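Local coordinates for lactate racemase apoprotein (Thermoanaerobacterium thermosaccharolyticum, PDB 2YJG) that interconverts the D- and L-isomers of lactate, using a nickel pincer cofactor that is absent from this apoprotein, at residues L147-K152 with H221-Y226; E168-P173 with V239-S244; S202-N207 with R348-T353; F235-V240 with V248-G253. One frame throughout, in Å; residues are numbered along the deposited sequence.

Interaction 1 (L147-K152 with H221-Y226)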
loop_
_atom_site.group_PDB
_atom_site.type_symbol
_atom_site.label_atom_id
_atom_site.label_comp_id
_atom_site.label_asym_id
_atom_site.label_seq_id
_atom_site.Cartn_x
_atom_site.Cartn_y
_atom_site.Cartn_z
ATOM N N LEU A 147 -25.469 -17.859 -19.677
ATOM C CA LEU A 147 -26.194 -17.960 -18.424
ATOM C C LEU A 147 -27.580 -18.542 -18.716
ATOM O O LEU A 147 -28.029 -18.502 -19.887
ATOM C CB LEU A 147 -26.316 -16.565 -17.818
ATOM C CG LEU A 147 -25.025 -15.862 -17.365
ATOM C CD1 LEU A 147 -25.110 -14.358 -17.369
ATOM C CD2 LEU A 147 -24.616 -16.365 -15.929
ATOM N N PRO A 148 -28.278 -19.030 -17.669
ATOM C CA PRO A 148 -29.669 -19.464 -17.817
ATOM C C PRO A 148 -30.589 -18.493 -18.559
ATOM O O PRO A 148 -31.468 -18.943 -19.312
ATOM C CB PRO A 148 -30.126 -19.657 -16.371
ATOM C CG PRO A 148 -28.924 -20.032 -15.645
ATOM C CD PRO A 148 -27.770 -19.335 -16.325
ATOM N N SER A 149 -30.391 -17.191 -18.370
ATOM C CA SER A 149 -31.165 -16.175 -19.060
ATOM C C SER A 149 -30.811 -16.045 -20.534
ATOM O O SER A 149 -31.474 -15.323 -21.271
ATOM C CB SER A 149 -30.912 -14.826 -18.424
ATOM O OG SER A 149 -29.519 -14.544 -18.438
ATOM N N GLY A 150 -29.733 -16.690 -20.949
ATOM C CA GLY A 150 -29.225 -16.562 -22.316
ATOM C C GLY A 150 -28.039 -15.613 -22.487
ATOM O O GLY A 150 -27.371 -15.660 -23.507
ATOM N N GLY A 151 -27.762 -14.755 -21.502
ATOM C CA GLY A 151 -26.626 -13.826 -21.602
ATOM C C GLY A 151 -25.223 -14.440 -21.532
ATOM O O GLY A 151 -24.973 -15.428 -20.818
ATOM N N LYS A 152 -24.292 -13.820 -22.246
ATOM C CA LYS A 152 -22.878 -14.173 -22.098
ATOM C C LYS A 152 -22.396 -13.895 -20.656
ATOM O O LYS A 152 -22.947 -13.010 -19.970
ATOM C CB LYS A 152 -22.029 -13.331 -23.037
ATOM C CG LYS A 152 -21.970 -13.828 -24.452
ATOM C CD LYS A 152 -21.164 -12.847 -25.325
ATOM C CE LYS A 152 -21.500 -13.033 -26.782
ATOM N NZ LYS A 152 -21.565 -14.476 -27.041
ATOM N N HIS A 221 -30.558 -13.858 -8.944
ATOM C CA HIS A 221 -29.856 -14.857 -8.144
ATOM C C HIS A 221 -29.570 -16.114 -8.939
ATOM O O HIS A 221 -28.459 -16.683 -8.898
ATOM C CB HIS A 221 -30.673 -15.174 -6.914
ATOM C CG HIS A 221 -30.075 -16.236 -6.055
ATOM N ND1 HIS A 221 -28.869 -16.078 -5.405
ATOM C CD2 HIS A 221 -30.510 -17.476 -5.767
ATOM C CE1 HIS A 221 -28.612 -17.178 -4.727
ATOM N NE2 HIS A 221 -29.593 -18.041 -4.927
ATOM N N ARG A 222 -30.523 -16.542 -9.752
ATOM C CA ARG A 222 -30.285 -17.714 -10.615
ATOM C C ARG A 222 -29.089 -17.538 -11.560
ATOM O O ARG A 222 -28.272 -18.453 -11.706
ATOM C CB ARG A 222 -31.577 -18.006 -11.435
ATOM C CG ARG A 222 -31.455 -19.229 -12.342
ATOM C CD ARG A 222 -32.723 -19.503 -13.234
ATOM N NE ARG A 222 -32.506 -20.655 -14.140
ATOM C CZ ARG A 222 -33.251 -20.957 -15.222
ATOM N NH1 ARG A 222 -34.274 -20.190 -15.611
ATOM N NH2 ARG A 222 -32.963 -22.040 -15.942
ATOM N N ASP A 223 -29.001 -16.392 -12.238
ATOM C CA ASP A 223 -27.824 -16.090 -13.087
ATOM C C ASP A 223 -26.531 -16.039 -12.283
ATOM O O ASP A 223 -25.503 -16.537 -12.766
ATOM C CB ASP A 223 -28.038 -14.807 -13.940
ATOM C CG ASP A 223 -28.730 -15.111 -15.302
ATOM O OD1 ASP A 223 -29.290 -16.247 -15.490
ATOM O OD2 ASP A 223 -28.680 -14.232 -16.148
ATOM N N MET A 224 -26.570 -15.466 -11.061
ATOM C CA MET A 224 -25.386 -15.359 -10.231
ATOM C C MET A 224 -24.868 -16.719 -9.806
ATOM O O MET A 224 -23.655 -16.960 -9.773
ATOM C CB MET A 224 -25.711 -14.509 -8.991
ATOM C CG MET A 224 -26.095 -13.037 -9.272
ATOM S SD MET A 224 -26.616 -12.278 -7.691
ATOM C CE MET A 224 -26.673 -10.477 -8.124
ATOM N N ILE A 225 -25.795 -17.597 -9.456
ATOM C CA ILE A 225 -25.498 -18.945 -8.977
ATOM C C ILE A 225 -24.814 -19.714 -10.106
ATOM O O ILE A 225 -23.783 -20.385 -9.897
ATOM C CB ILE A 225 -26.773 -19.613 -8.481
ATOM C CG1 ILE A 225 -27.130 -19.055 -7.093
ATOM C CG2 ILE A 225 -26.651 -21.144 -8.504
ATOM C CD1 ILE A 225 -26.123 -19.339 -6.042
ATOM N N TYR A 226 -25.372 -19.573 -11.308
ATOM C CA TYR A 226 -24.782 -20.249 -12.460
ATOM C C TYR A 226 -23.417 -19.708 -12.782
ATOM O O TYR A 226 -22.477 -20.507 -13.025
ATOM C CB TYR A 226 -25.679 -20.126 -13.651
ATOM C CG TYR A 226 -25.201 -20.863 -14.863
ATOM C CD1 TYR A 226 -24.310 -20.280 -15.786
ATOM C CD2 TYR A 226 -25.721 -22.120 -15.155
ATOM C CE1 TYR A 226 -23.945 -20.975 -16.951
ATOM C CE2 TYR A 226 -25.371 -22.790 -16.297
ATOM C CZ TYR A 226 -24.484 -22.239 -17.176
ATOM O OH TYR A 226 -24.170 -23.012 -18.283
#
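Ser149 meets the carboxylate of Asp223 with two of its groups. Its hydroxyl OG gives a very short hydrogen bond of 2.5 Å to Asp223 OD2, and its backbone N gives a longer, bent one to Asp223 OD1, 3.2 Å with 143° at the hydrogen, on the syn lone pair. With both oxygens engaged, the carboxylate is hindered from turning about its CB-CG bond. Serine suits the place because its OG, between the backbone N and the carbonyl carbon (chi1 56°), can reach one carboxylate oxygen while the N-H reaches the other. Leu147 crosses Asp223 at about a right angle and lays CB 3.7 Å from OD2, an apolar shoulder beside the buried acid.

Packing spreads outward from here. Pro148 bridges two residues of the helix: its CD sits over one face of the Tyr226 ring, offset toward the rim, 3.3 Å from CG, in a CH-pi contact. Its CB rests over one face of the Arg222 guanidinium, 3.4 Å from NE, at the end of an extended side chain. A proline offers both flat groups a rigid apolar surface and fits the second position of the type I turn from Leu147 to Gly150. Leu147 CD2 adds a contact of 3.9 Å with Tyr226 CD1.

The turn links strand 141-146 to strand 152-156 and docks on helix 219-230, while Phe204 of helix 202-206 packs against both Ser149 and Asp223.

Interaction 2 (E168-P173 with V239-S244)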
loop_
_atom_site.group_PDB
_atom_site.type_symbol
_atom_site.label_atom_id
_atom_site.label_comp_id
_atom_site.label_asym_id
_atom_site.label_seq_id
_atom_site.Cartn_x
_atom_site.Cartn_y
_atom_site.Cartn_z
ATOM N N GLU A 168 -14.253 -14.458 -0.150
ATOM C CA GLU A 168 -14.774 -14.061 1.107
ATOM C C GLU A 168 -15.807 -12.969 0.893
ATOM O O GLU A 168 -15.918 -12.366 -0.184
ATOM C CB GLU A 168 -13.700 -13.620 2.071
ATOM C CG GLU A 168 -12.944 -12.357 1.697
ATOM C CD GLU A 168 -12.306 -11.656 2.901
ATOM O OE1 GLU A 168 -12.338 -12.230 4.016
ATOM O OE2 GLU A 168 -11.781 -10.521 2.734
ATOM N N GLY A 169 -16.605 -12.732 1.917
ATOM C CA GLY A 169 -17.703 -11.762 1.785
ATOM C C GLY A 169 -18.477 -11.633 3.082
ATOM O O GLY A 169 -18.072 -12.181 4.116
ATOM N N PHE A 170 -19.628 -10.967 3.027
ATOM C CA PHE A 170 -20.534 -10.891 4.193
ATOM C C PHE A 170 -21.992 -11.022 3.714
ATOM O O PHE A 170 -22.303 -10.835 2.468
ATOM C CB PHE A 170 -20.328 -9.589 4.973
ATOM C CG PHE A 170 -20.971 -8.429 4.373
ATOM C CD1 PHE A 170 -20.687 -8.043 3.088
ATOM C CD2 PHE A 170 -21.884 -7.710 5.082
ATOM C CE1 PHE A 170 -21.361 -6.994 2.532
ATOM C CE2 PHE A 170 -22.505 -6.643 4.532
ATOM C CZ PHE A 170 -22.243 -6.303 3.262
ATOM N N ILE A 171 -22.871 -11.342 4.653
ATOM C CA ILE A 171 -24.256 -11.674 4.294
ATOM C C ILE A 171 -25.223 -10.742 5.003
ATOM O O ILE A 171 -25.210 -10.681 6.245
ATOM C CB ILE A 171 -24.609 -13.137 4.639
ATOM C CG1 ILE A 171 -23.850 -14.122 3.811
ATOM C CG2 ILE A 171 -26.131 -13.337 4.410
ATOM C CD1 ILE A 171 -23.860 -15.570 4.336
ATOM N N GLU A 172 -26.054 -9.999 4.273
ATOM C CA GLU A 172 -27.077 -9.127 4.873
ATOM C C GLU A 172 -28.198 -9.088 3.817
ATOM O O GLU A 172 -27.977 -9.481 2.664
ATOM C CB GLU A 172 -26.566 -7.709 5.142
ATOM C CG GLU A 172 -26.301 -6.903 3.833
ATOM C CD GLU A 172 -25.694 -5.515 4.074
ATOM O OE1 GLU A 172 -25.334 -5.184 5.240
ATOM O OE2 GLU A 172 -25.561 -4.782 3.055
ATOM N N PRO A 173 -29.373 -8.557 4.162
ATOM C CA PRO A 173 -30.432 -8.603 3.180
ATOM C C PRO A 173 -30.103 -7.689 2.030
ATOM O O PRO A 173 -29.372 -6.729 2.216
ATOM C CB PRO A 173 -31.625 -8.033 3.951
ATOM C CG PRO A 173 -31.320 -8.367 5.395
ATOM C CD PRO A 173 -29.878 -8.171 5.487
ATOM N N VAL A 239 -19.021 -13.775 6.473
ATOM C CA VAL A 239 -19.322 -13.358 7.811
ATOM C C VAL A 239 -20.681 -12.653 7.877
ATOM O O VAL A 239 -21.256 -12.230 6.871
ATOM C CB VAL A 239 -18.221 -12.475 8.419
ATOM C CG1 VAL A 239 -16.918 -13.270 8.689
ATOM C CG2 VAL A 239 -17.946 -11.216 7.596
ATOM N N VAL A 240 -21.201 -12.616 9.086
ATOM C CA VAL A 240 -22.356 -11.818 9.417
ATOM C C VAL A 240 -21.831 -10.850 10.456
ATOM O O VAL A 240 -21.177 -11.238 11.415
ATOM C CB VAL A 240 -23.479 -12.633 9.929
ATOM C CG1 VAL A 240 -24.606 -11.701 10.369
ATOM C CG2 VAL A 240 -23.972 -13.638 8.842
ATOM N N ILE A 241 -22.125 -9.578 10.270
ATOM C CA ILE A 241 -21.549 -8.551 11.098
ATOM C C ILE A 241 -22.685 -7.685 11.689
ATOM O O ILE A 241 -23.763 -7.585 11.105
ATOM C CB ILE A 241 -20.498 -7.687 10.308
ATOM C CG1 ILE A 241 -21.141 -6.950 9.118
ATOM C CG2 ILE A 241 -19.336 -8.539 9.782
ATOM C CD1 ILE A 241 -20.236 -5.817 8.376
ATOM N N ASP A 242 -22.421 -7.076 12.843
ATOM C CA ASP A 242 -23.384 -6.191 13.485
ATOM C C ASP A 242 -23.232 -4.765 12.972
ATOM O O ASP A 242 -22.410 -4.502 12.091
ATOM C CB ASP A 242 -23.286 -6.314 15.028
ATOM C CG ASP A 242 -21.985 -5.776 15.615
ATOM O OD1 ASP A 242 -21.210 -5.098 14.927
ATOM O OD2 ASP A 242 -21.714 -6.058 16.821
ATOM N N SER A 243 -24.041 -3.841 13.496
ATOM C CA SER A 243 -23.897 -2.389 13.179
ATOM C C SER A 243 -22.470 -1.850 13.200
ATOM O O SER A 243 -22.037 -1.122 12.289
ATOM C CB SER A 243 -24.714 -1.561 14.171
ATOM O OG SER A 243 -25.830 -2.308 14.578
ATOM N N SER A 244 -21.741 -2.251 14.240
ATOM C CA SER A 244 -20.352 -1.833 14.464
ATOM C C SER A 244 -19.333 -2.437 13.511
ATOM O O SER A 244 -18.151 -2.088 13.572
ATOM C CB SER A 244 -19.949 -2.222 15.891
ATOM O OG SER A 244 -21.019 -1.973 16.815
HETATM O O HOH W 1 -23.605 -8.852 7.902
#
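Phe170 and Val239 sit side by side on neighbouring parallel strands, their side chains on the same face of the sheet. Val239 CG2, tucked between its own N and carbonyl carbon, fills the notch beside Phe170 CB at 3.9 Å. Further on, the Phe170 ring and Ile241 cross obliquely, and the methyl CD1 of Ile241 comes to 4.1 Å from ring atom CD2. Ile241 CG1 stands between the backbone N and the carbonyl carbon (chi1 62°), and the chain then runs out extended to this methyl. Branched residues suit these places, since they favour strand backbone angles and offer blunt knobs for the hollow next to a ring.

The strands 164-170 and 233-241 are neighbours in the mixed sheet of the N-terminal part of lactate racemase. Val239 N gives a hydrogen bond of 3.0 Å to Gly169 O, and Ile171 N gives one of 2.9 Å to Val239 O, so Val239 grips the residues before and after Phe170, the usual parallel ladder. Past this bridge the chains part, and a water spans the gap, giving to Ile171 O and accepting from Ile241 N, each at 2.9 Å.

On the other side of the strands, Val240 CG2 lies 4.3 Å from Ile171 CB, and both side chains pack on Val266 of helix 257-270. The Phe170 side chain also touches Arg75, which probably binds the nickel cofactor, as in related enzymes.

Interaction 3 (S202-N207 with R348-T353)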
loop_
_atom_site.group_PDB
_atom_site.type_symbol
_atom_site.label_atom_id
_atom_site.label_comp_id
_atom_site.label_asym_id
_atom_site.label_seq_id
_atom_site.Cartn_x
_atom_site.Cartn_y
_atom_site.Cartn_z
ATOM N N SER A 202 -34.294 -4.520 -16.774
ATOM C CA SER A 202 -35.681 -4.237 -16.372
ATOM C C SER A 202 -36.566 -5.502 -16.219
ATOM O O SER A 202 -37.422 -5.549 -15.334
ATOM C CB SER A 202 -36.370 -3.277 -17.300
ATOM O OG SER A 202 -36.548 -3.896 -18.556
ATOM N N GLU A 203 -36.322 -6.509 -17.057
ATOM C CA GLU A 203 -37.073 -7.758 -16.988
ATOM C C GLU A 203 -36.829 -8.485 -15.677
ATOM O O GLU A 203 -37.755 -9.047 -15.057
ATOM C CB GLU A 203 -36.655 -8.694 -18.123
ATOM C CG GLU A 203 -37.570 -9.862 -18.239
ATOM C CD GLU A 203 -37.405 -10.584 -19.580
ATOM O OE1 GLU A 203 -36.639 -10.096 -20.452
ATOM O OE2 GLU A 203 -38.007 -11.663 -19.713
ATOM N N PHE A 204 -35.571 -8.485 -15.260
ATOM C CA PHE A 204 -35.173 -9.113 -13.982
ATOM C C PHE A 204 -35.755 -8.321 -12.823
ATOM O O PHE A 204 -36.382 -8.856 -11.898
ATOM C CB PHE A 204 -33.668 -9.129 -13.880
ATOM C CG PHE A 204 -33.006 -10.319 -14.575
ATOM C CD1 PHE A 204 -33.698 -11.168 -15.414
ATOM C CD2 PHE A 204 -31.652 -10.541 -14.382
ATOM C CE1 PHE A 204 -33.089 -12.253 -15.991
ATOM C CE2 PHE A 204 -31.045 -11.644 -14.912
ATOM C CZ PHE A 204 -31.764 -12.511 -15.732
ATOM N N ILE A 205 -35.584 -7.003 -12.879
ATOM C CA ILE A 205 -36.034 -6.175 -11.732
ATOM C C ILE A 205 -37.573 -6.241 -11.531
ATOM O O ILE A 205 -38.087 -6.115 -10.425
ATOM C CB ILE A 205 -35.515 -4.763 -11.884
ATOM C CG1 ILE A 205 -33.988 -4.736 -11.796
ATOM C CG2 ILE A 205 -36.136 -3.808 -10.839
ATOM C CD1 ILE A 205 -33.367 -5.026 -10.408
ATOM N N LYS A 206 -38.301 -6.401 -12.612
ATOM C CA LYS A 206 -39.756 -6.509 -12.568
ATOM C C LYS A 206 -40.259 -7.822 -12.037
ATOM O O LYS A 206 -41.440 -7.946 -11.632
ATOM C CB LYS A 206 -40.376 -6.245 -13.959
ATOM C CG LYS A 206 -41.886 -6.457 -14.063
ATOM C CD LYS A 206 -42.752 -5.227 -13.774
ATOM C CE LYS A 206 -44.142 -5.300 -14.466
ATOM N NZ LYS A 206 -45.042 -4.083 -14.294
ATOM N N ASN A 207 -39.395 -8.827 -11.985
ATOM C CA ASN A 207 -39.843 -10.141 -11.540
ATOM C C ASN A 207 -40.306 -10.067 -10.091
ATOM O O ASN A 207 -39.681 -9.425 -9.280
ATOM C CB ASN A 207 -38.705 -11.135 -11.715
ATOM C CG ASN A 207 -39.105 -12.549 -11.415
ATOM O OD1 ASN A 207 -39.262 -12.925 -10.251
ATOM N ND2 ASN A 207 -39.187 -13.405 -12.490
ATOM N N ARG A 348 -36.897 -1.133 -21.934
ATOM C CA ARG A 348 -35.473 -1.376 -22.147
ATOM C C ARG A 348 -35.158 -2.855 -22.087
ATOM O O ARG A 348 -35.483 -3.529 -21.108
ATOM C CB ARG A 348 -34.626 -0.537 -21.140
ATOM C CG ARG A 348 -34.913 0.956 -21.183
ATOM C CD ARG A 348 -33.967 1.788 -20.408
ATOM N NE ARG A 348 -32.651 1.782 -21.064
ATOM C CZ ARG A 348 -32.341 2.491 -22.137
ATOM N NH1 ARG A 348 -33.219 3.331 -22.618
ATOM N NH2 ARG A 348 -31.144 2.346 -22.718
ATOM N N GLY A 349 -34.550 -3.394 -23.163
ATOM C CA GLY A 349 -34.193 -4.786 -23.217
ATOM C C GLY A 349 -33.017 -5.192 -22.334
ATOM O O GLY A 349 -32.362 -4.324 -21.664
ATOM N N ARG A 350 -32.686 -6.481 -22.414
ATOM C CA ARG A 350 -31.680 -7.075 -21.522
ATOM C C ARG A 350 -30.286 -6.460 -21.734
ATOM O O ARG A 350 -29.524 -6.285 -20.746
ATOM C CB ARG A 350 -31.547 -8.586 -21.736
ATOM C CG ARG A 350 -32.746 -9.417 -21.312
ATOM C CD ARG A 350 -32.339 -10.893 -21.280
ATOM N NE ARG A 350 -32.957 -11.616 -20.181
ATOM C CZ ARG A 350 -34.146 -12.197 -20.237
ATOM N NH1 ARG A 350 -34.878 -12.130 -21.348
ATOM N NH2 ARG A 350 -34.615 -12.844 -19.173
ATOM N N ASP A 351 -29.996 -6.060 -22.996
ATOM C CA ASP A 351 -28.720 -5.423 -23.324
ATOM C C ASP A 351 -28.711 -3.926 -23.398
ATOM O O ASP A 351 -27.776 -3.334 -23.960
ATOM C CB ASP A 351 -28.206 -5.981 -24.676
ATOM C CG ASP A 351 -29.238 -5.866 -25.828
ATOM O OD1 ASP A 351 -30.522 -5.679 -25.613
ATOM O OD2 ASP A 351 -28.735 -6.066 -26.983
ATOM N N GLU A 352 -29.744 -3.281 -22.850
ATOM C CA GLU A 352 -29.925 -1.878 -22.951
ATOM C C GLU A 352 -29.959 -1.226 -21.556
ATOM O O GLU A 352 -30.423 -0.106 -21.376
ATOM C CB GLU A 352 -31.224 -1.607 -23.684
ATOM C CG GLU A 352 -31.161 -2.159 -25.105
ATOM C CD GLU A 352 -32.413 -1.944 -25.930
ATOM O OE1 GLU A 352 -33.516 -1.731 -25.352
ATOM O OE2 GLU A 352 -32.267 -1.918 -27.178
ATOM N N THR A 353 -29.520 -1.982 -20.576
ATOM C CA THR A 353 -29.585 -1.490 -19.187
ATOM C C THR A 353 -28.515 -0.424 -18.962
ATOM O O THR A 353 -27.355 -0.626 -19.198
ATOM C CB THR A 353 -29.379 -2.648 -18.203
ATOM O OG1 THR A 353 -30.235 -3.756 -18.543
ATOM C CG2 THR A 353 -29.648 -2.139 -16.792
HETATM O O HOH W 2 -32.829 -3.300 -19.049
HETATM O O HOH W 3 -34.947 -6.205 -19.726
#
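The guanidinium of Arg350 receives Glu203 OE1 over one face and Phe204 CE1 at its edge, near its plane. Helix 202-206 here packs against the type I turn from Gly349 to Glu352, so that the N-terminal and C-terminal domains of the racemase meet. Glu203 OE1 lies 2.8 Å from Arg350 NH1, but well out of the guanidinium plane, with the carboxylate turned 51° from it. The salt bridge therefore rests on charge alone, since no N-H points at the oxygen. Glu203 reaches the arginine because CG is anti to the backbone N (chi1 -169°) and the chain runs extended beyond it. The ring of Phe204 stands at 84° to the guanidinium, its CE1 3.6 Å from NH2; the long, bendable arginine can serve the acid and the ring together, though its NE is buried here without a partner.

Deeper in, Ser202 OG gives a hydrogen bond of 2.8 Å to Arg348 O, in the carbonyl plane. A serine suits this buried spot at the helix start, being short enough to reach a backbone oxygen directly. An alanine here would probably leave Arg348 O without its hydroxyl donor, and so weaken the hold of the helix on the turn. A water joins Glu203 N to the same oxygen as well.

Just before the turn, Arg348 reaches to its last residue and grips Glu352 O side-on with NE and NH2, each 2.9 Å away. A second water accepts from Ser202 N, gives to Gly349 O and lies 2.7 Å from Thr353 OG1.

Interaction 4 (F235-V240 with V248-G253)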
loop_
_atom_site.group_PDB
_atom_site.type_symbol
_atom_site.label_atom_id
_atom_site.label_comp_id
_atom_site.label_asym_id
_atom_site.label_seq_id
_atom_site.Cartn_x
_atom_site.Cartn_y
_atom_site.Cartn_z
ATOM N N PHE A 235 -14.758 -22.583 -2.688
ATOM C CA PHE A 235 -14.850 -22.369 -1.243
ATOM C C PHE A 235 -15.130 -20.876 -0.992
ATOM O O PHE A 235 -14.531 -20.006 -1.666
ATOM C CB PHE A 235 -13.524 -22.769 -0.582
ATOM C CG PHE A 235 -13.558 -22.843 0.904
ATOM C CD1 PHE A 235 -13.291 -21.726 1.687
ATOM C CD2 PHE A 235 -13.785 -24.051 1.541
ATOM C CE1 PHE A 235 -13.301 -21.830 3.057
ATOM C CE2 PHE A 235 -13.787 -24.140 2.869
ATOM C CZ PHE A 235 -13.508 -23.044 3.631
ATOM N N ILE A 236 -16.018 -20.622 -0.019
ATOM C CA ILE A 236 -16.259 -19.274 0.503
ATOM C C ILE A 236 -16.109 -19.186 2.042
ATOM O O ILE A 236 -16.200 -20.224 2.769
ATOM C CB ILE A 236 -17.627 -18.737 0.055
ATOM C CG1 ILE A 236 -18.766 -19.403 0.844
ATOM C CG2 ILE A 236 -17.787 -18.852 -1.512
ATOM C CD1 ILE A 236 -20.163 -18.695 0.622
ATOM N N LEU A 237 -15.821 -17.980 2.535
ATOM C CA LEU A 237 -15.921 -17.660 3.974
ATOM C C LEU A 237 -16.784 -16.429 3.923
ATOM O O LEU A 237 -16.400 -15.431 3.306
ATOM C CB LEU A 237 -14.566 -17.364 4.612
ATOM C CG LEU A 237 -14.649 -16.639 5.959
ATOM C CD1 LEU A 237 -15.290 -17.564 6.998
ATOM C CD2 LEU A 237 -13.353 -16.046 6.461
ATOM N N ASN A 238 -17.976 -16.510 4.477
ATOM C CA ASN A 238 -18.838 -15.302 4.581
ATOM C C ASN A 238 -19.172 -15.017 6.050
ATOM O O ASN A 238 -19.561 -15.927 6.763
ATOM C CB ASN A 238 -20.150 -15.492 3.824
ATOM C CG ASN A 238 -20.045 -15.269 2.338
ATOM O OD1 ASN A 238 -18.967 -15.092 1.744
ATOM N ND2 ASN A 238 -21.187 -15.303 1.717
ATOM N N VAL A 239 -19.021 -13.775 6.473
ATOM C CA VAL A 239 -19.322 -13.358 7.811
ATOM C C VAL A 239 -20.681 -12.653 7.877
ATOM O O VAL A 239 -21.256 -12.230 6.871
ATOM C CB VAL A 239 -18.221 -12.475 8.419
ATOM C CG1 VAL A 239 -16.918 -13.270 8.689
ATOM C CG2 VAL A 239 -17.946 -11.216 7.596
ATOM N N VAL A 240 -21.201 -12.616 9.086
ATOM C CA VAL A 240 -22.356 -11.818 9.417
ATOM C C VAL A 240 -21.831 -10.850 10.456
ATOM O O VAL A 240 -21.177 -11.238 11.415
ATOM C CB VAL A 240 -23.479 -12.633 9.929
ATOM C CG1 VAL A 240 -24.606 -11.701 10.369
ATOM C CG2 VAL A 240 -23.972 -13.638 8.842
ATOM N N VAL A 248 -20.151 -11.461 14.113
ATOM C CA VAL A 248 -21.021 -12.180 15.078
ATOM C C VAL A 248 -21.321 -13.633 14.709
ATOM O O VAL A 248 -21.752 -14.453 15.554
ATOM C CB VAL A 248 -22.314 -11.397 15.369
ATOM C CG1 VAL A 248 -21.995 -10.080 16.003
ATOM C CG2 VAL A 248 -23.136 -11.208 14.094
ATOM N N ASN A 249 -21.076 -13.993 13.460
ATOM C CA ASN A 249 -21.139 -15.354 12.981
ATOM C C ASN A 249 -20.348 -15.429 11.659
ATOM O O ASN A 249 -20.029 -14.414 11.033
ATOM C CB ASN A 249 -22.597 -15.797 12.755
ATOM C CG ASN A 249 -22.854 -17.308 13.002
ATOM O OD1 ASN A 249 -21.962 -18.169 12.982
ATOM N ND2 ASN A 249 -24.112 -17.622 13.198
ATOM N N ALA A 250 -20.149 -16.644 11.218
ATOM C CA ALA A 250 -19.371 -16.969 10.045
ATOM C C ALA A 250 -19.690 -18.347 9.524
ATOM O O ALA A 250 -19.967 -19.297 10.321
ATOM C CB ALA A 250 -17.861 -16.835 10.356
ATOM N N PHE A 251 -19.671 -18.458 8.192
ATOM C CA PHE A 251 -20.062 -19.635 7.444
ATOM C C PHE A 251 -19.042 -19.848 6.332
ATOM O O PHE A 251 -18.765 -18.924 5.580
ATOM C CB PHE A 251 -21.479 -19.445 6.855
ATOM C CG PHE A 251 -22.481 -19.084 7.876
ATOM C CD1 PHE A 251 -22.604 -17.783 8.301
ATOM C CD2 PHE A 251 -23.271 -20.092 8.515
ATOM C CE1 PHE A 251 -23.505 -17.428 9.320
ATOM C CE2 PHE A 251 -24.165 -19.729 9.497
ATOM C CZ PHE A 251 -24.280 -18.387 9.902
ATOM N N ALA A 252 -18.558 -21.081 6.194
ATOM C CA ALA A 252 -17.508 -21.426 5.278
ATOM C C ALA A 252 -17.810 -22.742 4.594
ATOM O O ALA A 252 -18.426 -23.647 5.216
ATOM C CB ALA A 252 -16.166 -21.499 6.038
ATOM N N GLY A 253 -17.351 -22.859 3.350
ATOM C CA GLY A 253 -17.409 -24.087 2.564
ATOM C C GLY A 253 -17.983 -23.882 1.194
ATOM O O GLY A 253 -17.597 -22.944 0.494
#
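A beta hairpin formed by strands 233-241 and 247-253 makes one margin of the mixed sheet, and at its open end the Phe235 ring lies against Gly253. CG is anti to the backbone N (chi1 -169°), and the ring beyond it reaches the partner strand, where Gly253 CA approaches its face at 4.0 Å from the centroid, a CH-pi contact. Ala252 CB meets ring atom CZ at 3.9 Å. Gly253 has backbone angles at which a CB would strike the preceding carbonyl oxygen, which explains the glycine. An alanine in place of Phe235 would probably leave Gly253 CA and Ala252 CB without their aromatic cover and open a gap beside the strand end.

The backbones run antiparallel, their axes 4.6 Å apart. The hydrogen-bonded pairs are Ile236 with Gly253, Asn238 with Phe251 and Val240 with Asn249; the bond from Asn238 N to Phe251 O, 2.8 Å, is nearly straight. At the other end a classic beta bulge sets Val248 and Asn249 both opposite Val240, whose O takes a 2.9 Å bond from Val248 N and a weak one from Asn249 N.

The two faces pack separately. Leu237 CD1 meets Ala252 CB at 4.1 Å, and Val239 CG1 meets Ala250 CB; the small Ala250 lies where helix 39-48 packs. On the opposite face, Val240 CG2 touches the edge of the Phe251 ring at CE1, 3.8 Å away, and helix 257-270 packs there.

Interactions 2 and 4 lie in one mixed sheet, their centres about 9 Å apart: strand 233-241 is shared, with Val239 and Val240 in both, pairing with strand 164-170 on one side and strand 247-253 on the other. The centres of interactions 1 and 3 are about 14 Å apart, and the two touch through Phe204, whose CZ lies 3.6 Å from Asp223 OD2; their centres lie about 25 and 28 Å from that of interaction 2. Along the chain, the segments of interactions 1, 2 and 3 alternate, whereas interaction 4 nests within the loop that interaction 3 closes. Helix 219-230 leads directly into strand 233-241, so the chain passes from the turn contacts to the sheet, while interaction 3 joins the two domains.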